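Hypothetical protein (Nostoc punctiforme, PDB 2O62) is of unknown function but belongs to the DUF3598 family, with two antiparallel beta domains that both fall in the calycin clan. Local coordinates at residues N76-G82 and G94-V99. Numbering follows the deposited sequence.
Sequences NGSFSEG and GELAFV
Phe79 and Ala97 form an antiparallel hydrogen-bonded pair, with Phe79 N to Ala97 O at 2.9 Å and Ala97 N to Phe79 O at 2.8 Å. Glu81 and Glu95 pair likewise. Glu95 O also accepts from Ser80 OG at 2.7 Å. Glu81 N reaches the same oxygen from the opposite face of its plane. Just before strand 79-81, Ser78 OG accepts from Val99 N at 3.0 Å. Asn76 OD1 closes an Asx turn by accepting from Ser78 N and also binds Ser78 OG. One water joins Asn76 ND2, Ser78 OG and Val99 O. With an alanine at Asn76, OD1 and ND2 go, and Ser78 OG would probably be freer to turn from Val99 N. In apolar packing, Phe79 CG lies between the backbone N and the carbonyl carbon (chi1 67°), bringing the ring over Ala97 CB, 3.4 Å from its centroid in a CH-pi contact. Like-charged Glu81 OE1 and Glu95 OE1 are 3.8 Å apart; a second water donates to both, probably easing repulsion. Glu95 OE2 is salt-bridged to Arg106. This hairpin lies between strands 71-73 and 103-111, with Leu96 and Phe98 packed on barrel strands 233-242 and 245-253; Ser80 OG also bonds Arg251 of strand 245-253.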
loop_
_atom_site.group_PDB
_atom_site.type_symbol
_atom_site.label_atom_id
_atom_site.label_comp_id
_atom_site.label_asym_id
_atom_site.label_seq_id
_atom_site.Cartn_x
_atom_site.Cartn_y
_atom_site.Cartn_z
ATOM N N ASN A 76 12.666 7.189 -2.352
ATOM C CA ASN A 76 11.806 8.157 -3.041
ATOM C C ASN A 76 10.744 8.786 -2.149
ATOM O O ASN A 76 9.941 9.583 -2.593
ATOM C CB ASN A 76 11.196 7.522 -4.296
ATOM C CG ASN A 76 10.032 6.620 -3.998
ATOM O OD1 ASN A 76 9.856 6.161 -2.890
ATOM N ND2 ASN A 76 9.239 6.341 -5.016
ATOM N N GLY A 77 10.746 8.444 -0.865
ATOM C CA GLY A 77 9.790 8.996 0.073
ATOM C C GLY A 77 8.605 8.084 0.307
ATOM O O GLY A 77 7.839 8.326 1.221
ATOM N N SER A 78 8.430 7.040 -0.493
ATOM C CA SER A 78 7.352 6.101 -0.240
ATOM C C SER A 78 7.538 5.441 1.117
ATOM O O SER A 78 8.649 5.325 1.612
ATOM C CB SER A 78 7.284 5.008 -1.328
ATOM O OG SER A 78 6.992 5.606 -2.591
ATOM N N PHE A 79 6.447 5.056 1.754
ATOM C CA PHE A 79 6.547 4.516 3.112
ATOM C C PHE A 79 5.398 3.645 3.496
ATOM O O PHE A 79 4.376 3.541 2.803
ATOM C CB PHE A 79 6.666 5.671 4.128
ATOM C CG PHE A 79 5.414 6.560 4.258
ATOM C CD1 PHE A 79 5.257 7.692 3.450
ATOM C CD2 PHE A 79 4.413 6.289 5.229
ATOM C CE1 PHE A 79 4.149 8.529 3.610
ATOM C CE2 PHE A 79 3.300 7.111 5.364
ATOM C CZ PHE A 79 3.165 8.221 4.544
ATOM N N SER A 80 5.532 3.035 4.655
ATOM C CA SER A 80 4.440 2.346 5.275
ATOM C C SER A 80 4.427 2.648 6.745
ATOM O O SER A 80 5.492 2.685 7.364
ATOM C CB SER A 80 4.570 0.836 5.119
ATOM O OG SER A 80 3.537 0.156 5.811
ATOM N N GLU A 81 3.219 2.738 7.291
ATOM C CA GLU A 81 2.991 2.980 8.703
ATOM C C GLU A 81 2.043 1.917 9.258
ATOM O O GLU A 81 1.170 1.450 8.572
ATOM C CB GLU A 81 2.379 4.359 8.941
ATOM C CG GLU A 81 2.543 4.776 10.419
ATOM C CD GLU A 81 2.110 6.215 10.753
ATOM O OE1 GLU A 81 1.472 6.897 9.918
ATOM O OE2 GLU A 81 2.447 6.645 11.884
ATOM N N GLY A 82 2.259 1.507 10.500
ATOM C CA GLY A 82 1.362 0.559 11.159
ATOM C C GLY A 82 1.890 0.090 12.467
ATOM O O GLY A 82 2.835 0.664 13.025
ATOM N N GLY A 94 -2.917 -1.073 8.639
ATOM C CA GLY A 94 -1.742 -0.244 8.445
ATOM C C GLY A 94 -1.870 0.466 7.099
ATOM O O GLY A 94 -2.853 0.298 6.383
ATOM N N GLU A 95 -0.849 1.243 6.754
ATOM C CA GLU A 95 -0.887 2.124 5.591
ATOM C C GLU A 95 0.260 1.802 4.641
ATOM O O GLU A 95 1.405 1.646 5.082
ATOM C CB GLU A 95 -0.737 3.559 6.059
ATOM C CG GLU A 95 -0.660 4.594 4.943
ATOM C CD GLU A 95 -0.435 6.005 5.451
ATOM O OE1 GLU A 95 -0.271 6.193 6.672
ATOM O OE2 GLU A 95 -0.399 6.934 4.638
ATOM N N LEU A 96 -0.045 1.739 3.354
ATOM C CA LEU A 96 0.958 1.702 2.306
ATOM C C LEU A 96 0.851 3.001 1.517
ATOM O O LEU A 96 -0.184 3.314 0.967
ATOM C CB LEU A 96 0.694 0.487 1.406
ATOM C CG LEU A 96 0.652 -0.814 2.261
ATOM C CD1 LEU A 96 -0.127 -1.855 1.621
ATOM C CD2 LEU A 96 1.952 -1.319 2.604
ATOM N N ALA A 97 1.943 3.725 1.427
ATOM C CA ALA A 97 1.951 5.075 0.862
ATOM C C ALA A 97 2.970 5.167 -0.271
ATOM O O ALA A 97 4.167 5.102 -0.030
ATOM C CB ALA A 97 2.300 6.092 1.982
ATOM N N PHE A 98 2.478 5.292 -1.504
ATOM C CA PHE A 98 3.292 5.465 -2.701
ATOM C C PHE A 98 3.485 6.941 -3.063
ATOM O O PHE A 98 2.534 7.715 -3.064
ATOM C CB PHE A 98 2.666 4.748 -3.921
ATOM C CG PHE A 98 2.315 3.308 -3.697
ATOM C CD1 PHE A 98 1.056 2.943 -3.203
ATOM C CD2 PHE A 98 3.217 2.308 -4.044
ATOM C CE1 PHE A 98 0.710 1.625 -3.042
ATOM C CE2 PHE A 98 2.876 0.974 -3.851
ATOM C CZ PHE A 98 1.653 0.645 -3.349
ATOM N N VAL A 99 4.719 7.307 -3.393
ATOM C CA VAL A 99 5.067 8.603 -3.907
ATOM C C VAL A 99 5.542 8.425 -5.363
ATOM O O VAL A 99 6.323 7.526 -5.680
ATOM C CB VAL A 99 6.134 9.231 -3.063
ATOM C CG1 VAL A 99 6.536 10.596 -3.629
ATOM C CG2 VAL A 99 5.646 9.327 -1.619
HETATM O O HOH W 1 6.918 4.735 -5.101
HETATM O O HOH W 2 0.758 8.205 7.845
#